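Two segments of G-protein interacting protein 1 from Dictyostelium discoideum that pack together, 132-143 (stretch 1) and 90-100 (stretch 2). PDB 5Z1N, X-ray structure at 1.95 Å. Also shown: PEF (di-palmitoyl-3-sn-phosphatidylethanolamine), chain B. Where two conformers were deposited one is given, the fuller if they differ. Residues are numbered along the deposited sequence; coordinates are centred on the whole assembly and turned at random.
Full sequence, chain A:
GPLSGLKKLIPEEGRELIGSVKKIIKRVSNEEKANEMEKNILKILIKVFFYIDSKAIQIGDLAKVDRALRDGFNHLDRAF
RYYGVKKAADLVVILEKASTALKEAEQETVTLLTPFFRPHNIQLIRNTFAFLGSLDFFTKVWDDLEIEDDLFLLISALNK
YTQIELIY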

# COMPACT_ATOMS: atom_id res chain seq x y z
N LEU A 132 -0.60 -6.82 1.31
CA LEU A 132 -0.95 -5.77 0.35
C LEU A 132 -0.10 -5.84 -0.91
O LEU A 132 -0.54 -5.41 -1.98
CB LEU A 132 -0.80 -4.39 0.99
CG LEU A 132 -1.72 -4.03 2.15
CD1 LEU A 132 -1.20 -2.77 2.81
CD2 LEU A 132 -3.15 -3.83 1.66
N GLY A 133 1.12 -6.35 -0.80
CA GLY A 133 2.00 -6.48 -1.93
C GLY A 133 2.06 -7.88 -2.52
O GLY A 133 2.94 -8.15 -3.34
N SER A 134 1.16 -8.77 -2.12
CA SER A 134 1.21 -10.14 -2.58
C SER A 134 0.82 -10.24 -4.05
O SER A 134 -0.19 -9.66 -4.48
CB SER A 134 0.28 -11.02 -1.74
OG SER A 134 0.10 -12.28 -2.34
N LEU A 135 1.61 -10.99 -4.82
CA LEU A 135 1.23 -11.28 -6.20
C LEU A 135 -0.08 -12.06 -6.26
O LEU A 135 -0.85 -11.90 -7.22
CB LEU A 135 2.35 -12.06 -6.89
CG LEU A 135 2.17 -12.36 -8.38
CD1 LEU A 135 1.85 -11.10 -9.16
CD2 LEU A 135 3.43 -13.03 -8.92
N ASP A 136 -0.36 -12.90 -5.26
CA ASP A 136 -1.64 -13.61 -5.23
C ASP A 136 -2.80 -12.63 -5.07
O ASP A 136 -3.85 -12.78 -5.72
CB ASP A 136 -1.66 -14.63 -4.09
CG ASP A 136 -0.57 -15.67 -4.23
OD1 ASP A 136 -0.24 -16.05 -5.36
OD2 ASP A 136 -0.06 -16.12 -3.18
N PHE A 137 -2.63 -11.63 -4.21
CA PHE A 137 -3.63 -10.58 -4.05
C PHE A 137 -3.88 -9.86 -5.37
O PHE A 137 -5.03 -9.67 -5.79
CB PHE A 137 -3.16 -9.60 -2.96
CG PHE A 137 -4.10 -8.45 -2.71
CD1 PHE A 137 -5.47 -8.63 -2.65
CD2 PHE A 137 -3.59 -7.18 -2.49
CE1 PHE A 137 -6.31 -7.56 -2.40
CE2 PHE A 137 -4.43 -6.11 -2.23
CZ PHE A 137 -5.80 -6.30 -2.19
N PHE A 138 -2.80 -9.51 -6.08
CA PHE A 138 -2.94 -8.79 -7.34
C PHE A 138 -3.65 -9.64 -8.39
O PHE A 138 -4.58 -9.17 -9.05
CB PHE A 138 -1.56 -8.34 -7.84
CG PHE A 138 -0.88 -7.34 -6.94
CD1 PHE A 138 -1.60 -6.60 -6.01
CD2 PHE A 138 0.49 -7.14 -7.03
CE1 PHE A 138 -0.97 -5.68 -5.19
CE2 PHE A 138 1.13 -6.23 -6.20
CZ PHE A 138 0.40 -5.49 -5.28
N THR A 139 -3.24 -10.90 -8.55
CA THR A 139 -3.87 -11.74 -9.57
C THR A 139 -5.35 -11.96 -9.27
O THR A 139 -6.20 -11.86 -10.17
CB THR A 139 -3.14 -13.08 -9.71
OG1 THR A 139 -3.17 -13.78 -8.46
CG2 THR A 139 -1.69 -12.87 -10.13
N LYS A 140 -5.68 -12.23 -8.01
CA LYS A 140 -7.08 -12.35 -7.63
C LYS A 140 -7.85 -11.08 -7.96
O LYS A 140 -8.96 -11.13 -8.50
CB LYS A 140 -7.20 -12.68 -6.14
CG LYS A 140 -8.64 -12.72 -5.62
CD LYS A 140 -9.25 -14.11 -5.78
CE LYS A 140 -10.72 -14.12 -5.38
NZ LYS A 140 -11.38 -15.40 -5.78
N VAL A 141 -7.26 -9.92 -7.65
CA VAL A 141 -7.93 -8.65 -7.92
C VAL A 141 -8.17 -8.47 -9.41
O VAL A 141 -9.27 -8.09 -9.85
CB VAL A 141 -7.11 -7.48 -7.33
CG1 VAL A 141 -7.47 -6.17 -8.01
CG2 VAL A 141 -7.33 -7.40 -5.83
N TRP A 142 -7.16 -8.76 -10.23
CA TRP A 142 -7.25 -8.51 -11.66
C TRP A 142 -8.18 -9.50 -12.36
O TRP A 142 -8.64 -9.20 -13.47
CB TRP A 142 -5.86 -8.56 -12.30
CG TRP A 142 -5.34 -7.20 -12.68
CD1 TRP A 142 -5.24 -6.68 -13.94
CD2 TRP A 142 -4.84 -6.19 -11.79
NE1 TRP A 142 -4.71 -5.42 -13.89
CE2 TRP A 142 -4.45 -5.09 -12.59
CE3 TRP A 142 -4.67 -6.12 -10.41
CZ2 TRP A 142 -3.92 -3.93 -12.04
CZ3 TRP A 142 -4.14 -4.95 -9.86
CH2 TRP A 142 -3.77 -3.88 -10.68
N ASP A 143 -8.47 -10.65 -11.76
CA ASP A 143 -9.33 -11.63 -12.42
C ASP A 143 -10.73 -11.75 -11.84
O ASP A 143 -11.67 -12.03 -12.59
CB ASP A 143 -8.68 -13.02 -12.39
CG ASP A 143 -7.80 -13.28 -13.59
OD1 ASP A 143 -7.73 -12.40 -14.47
OD2 ASP A 143 -7.19 -14.36 -13.66
C2 PEF B . -1.21 11.73 3.57
C1 PEF B . 0.07 12.49 3.86
N PEF B . 2.74 16.62 0.53
C3 PEF B . -2.05 12.43 2.51
C4 PEF B . 2.90 14.99 2.31
C5 PEF B . 3.62 16.10 1.56
C10 PEF B . -1.70 9.39 3.58
C11 PEF B . -1.30 7.96 3.37
C12 PEF B . -2.40 7.14 2.69
C13 PEF B . -1.79 5.82 2.23
C14 PEF B . -2.82 4.84 1.68
C15 PEF B . -2.08 3.73 0.93
C16 PEF B . -3.02 2.64 0.44
C17 PEF B . -2.36 1.76 -0.62
C18 PEF B . -0.94 1.35 -0.23
C19 PEF B . -0.64 -0.08 -0.67
C20 PEF B . -0.97 -0.31 -2.14
C21 PEF B . -1.84 -1.55 -2.30
C22 PEF B . -2.29 -1.74 -3.74
C23 PEF B . -3.45 -2.73 -3.83
C24 PEF B . -3.81 -3.00 -5.29
C25 PEF B . -5.07 -3.84 -5.39
C30 PEF B . -1.98 11.14 0.40
C31 PEF B . -1.37 10.86 -0.96
C32 PEF B . -0.50 9.62 -0.89
C33 PEF B . 0.77 9.87 -0.09
C34 PEF B . 1.28 8.58 0.54
C35 PEF B . 2.65 8.78 1.17
C36 PEF B . 2.91 7.75 2.27
C37 PEF B . 4.39 7.62 2.59
C38 PEF B . 4.61 6.73 3.82
C39 PEF B . 5.59 5.60 3.53
C40 PEF B . 5.84 4.73 4.76
C41 PEF B . 4.56 4.08 5.27
C42 PEF B . 3.96 3.11 4.25
C43 PEF B . 2.80 2.33 4.86
C44 PEF B . 2.16 1.39 3.85
C45 PEF B . 1.17 0.47 4.53
O4 PEF B . -2.73 9.68 4.17
O5 PEF B . -2.93 10.48 0.81
O2 PEF B . -0.85 10.45 3.07
O3 PEF B . -1.44 12.18 1.25
O1P PEF B . 0.34 16.11 4.78
O2P PEF B . 2.13 14.19 4.77
O3P PEF B . -0.12 13.88 3.64
O4P PEF B . 1.59 15.41 2.68
P PEF B . 1.01 14.94 4.10
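Stretch 2, residues 90-100: DLVVILEKAST

Two helices that cross obliquely tend to meet through a few well-placed side chains, and the pairing of 135-143 with 92-100 illustrates the principle. The two run roughly antiparallel, their N-to-C directions 137° apart and their axes 9.5 Å apart at closest approach. The two backbones draw nearest just before helix 135-143, where Gly133 CA lies 5.0 Å from Ser99 CA. Here the hydroxyl of Ser99, with chi1 t, donates a hydrogen bond from OG to Gly133 O at 2.5 Å. Ser134 turns away and caps its own helix. At Leu135 the backbone N is still free for a partner outside the helix, and water 1 bridges it to Ser99 OG, 3.0 Å from each atom. The Leu135 side chain leaves sideways, but its tip reaches back, CD1 lying 3.6 Å from Leu95 CB. Phe138 points toward the second helix; its CE2 is 3.9 Å from Ala98 CB, and its CE1 also meets the lipid, 3.9 Å from PEF C24. Thr139 helps close the hole in which Leu95 (m, t) sits as a knob among Leu135, Phe138, Thr139 and Trp142. One turn beyond Phe138, Trp142 receives Leu95 CD2 over the face of its six-membered ring, while its CD1 packs 3.5 Å from Leu91 CD1.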

# COMPACT_ATOMS: atom_id res chain seq x y z
N ASP A 90 -1.76 -13.25 -18.02
CA ASP A 90 -1.03 -12.54 -19.07
C ASP A 90 -0.32 -11.30 -18.55
O ASP A 90 0.44 -10.68 -19.31
CB ASP A 90 -2.00 -12.15 -20.19
CG ASP A 90 -2.63 -13.35 -20.85
OD1 ASP A 90 -1.90 -14.33 -21.13
OD2 ASP A 90 -3.86 -13.33 -21.09
N LEU A 91 -0.54 -10.92 -17.29
CA LEU A 91 -0.01 -9.69 -16.72
C LEU A 91 0.98 -9.92 -15.59
O LEU A 91 1.43 -8.95 -14.96
CB LEU A 91 -1.16 -8.81 -16.23
CG LEU A 91 -2.21 -8.47 -17.29
CD1 LEU A 91 -3.39 -7.72 -16.68
CD2 LEU A 91 -1.58 -7.66 -18.42
N VAL A 92 1.33 -11.18 -15.30
CA VAL A 92 2.18 -11.47 -14.14
C VAL A 92 3.50 -10.72 -14.25
O VAL A 92 3.98 -10.15 -13.26
CB VAL A 92 2.38 -12.99 -13.98
CG1 VAL A 92 1.08 -13.66 -13.59
CG2 VAL A 92 2.94 -13.61 -15.25
N VAL A 93 4.06 -10.64 -15.46
CA VAL A 93 5.35 -9.97 -15.65
C VAL A 93 5.29 -8.53 -15.16
O VAL A 93 6.28 -8.01 -14.63
CB VAL A 93 5.78 -10.05 -17.13
CG1 VAL A 93 4.78 -9.35 -18.04
CG2 VAL A 93 7.18 -9.47 -17.31
N ILE A 94 4.14 -7.87 -15.29
CA ILE A 94 3.99 -6.53 -14.72
C ILE A 94 3.71 -6.62 -13.23
O ILE A 94 4.35 -5.95 -12.41
CB ILE A 94 2.89 -5.74 -15.45
CG1 ILE A 94 3.17 -5.64 -16.95
CG2 ILE A 94 2.75 -4.35 -14.84
CD1 ILE A 94 2.06 -4.95 -17.73
N LEU A 95 2.74 -7.46 -12.85
CA LEU A 95 2.29 -7.48 -11.47
C LEU A 95 3.41 -7.92 -10.55
O LEU A 95 3.59 -7.38 -9.45
CB LEU A 95 1.07 -8.38 -11.33
CG LEU A 95 -0.23 -7.85 -11.94
CD1 LEU A 95 -1.35 -8.88 -11.85
CD2 LEU A 95 -0.65 -6.55 -11.25
N GLU A 96 4.21 -8.90 -10.99
CA GLU A 96 5.36 -9.33 -10.22
C GLU A 96 6.25 -8.15 -9.87
O GLU A 96 6.67 -8.00 -8.71
CB GLU A 96 6.15 -10.39 -10.98
CG GLU A 96 7.23 -11.06 -10.16
CD GLU A 96 7.65 -12.40 -10.74
OE1 GLU A 96 7.36 -12.64 -11.93
OE2 GLU A 96 8.26 -13.20 -10.00
N LYS A 97 6.53 -7.27 -10.85
CA LYS A 97 7.37 -6.12 -10.56
C LYS A 97 6.75 -5.26 -9.48
O LYS A 97 7.43 -4.87 -8.52
CB LYS A 97 7.63 -5.32 -11.84
CG LYS A 97 8.58 -6.03 -12.79
CD LYS A 97 9.02 -5.15 -13.94
CE LYS A 97 10.08 -5.85 -14.78
NZ LYS A 97 10.71 -4.91 -15.75
N ALA A 98 5.44 -5.01 -9.57
CA ALA A 98 4.75 -4.31 -8.50
C ALA A 98 5.02 -4.98 -7.17
O ALA A 98 5.47 -4.35 -6.21
CB ALA A 98 3.25 -4.24 -8.78
N SER A 99 4.81 -6.30 -7.12
CA SER A 99 5.01 -7.03 -5.87
C SER A 99 6.44 -6.85 -5.39
O SER A 99 6.68 -6.50 -4.22
CB SER A 99 4.68 -8.51 -6.07
OG SER A 99 4.70 -9.20 -4.83
N THR A 100 7.40 -6.99 -6.30
CA THR A 100 8.79 -6.86 -5.89
C THR A 100 9.06 -5.46 -5.38
O THR A 100 9.70 -5.29 -4.33
CB THR A 100 9.72 -7.21 -7.06
OG1 THR A 100 9.56 -8.60 -7.37
CG2 THR A 100 11.17 -6.96 -6.69
O HOH W 1 4.12 -11.86 -3.51
O HOH W 2 5.60 -8.01 -1.86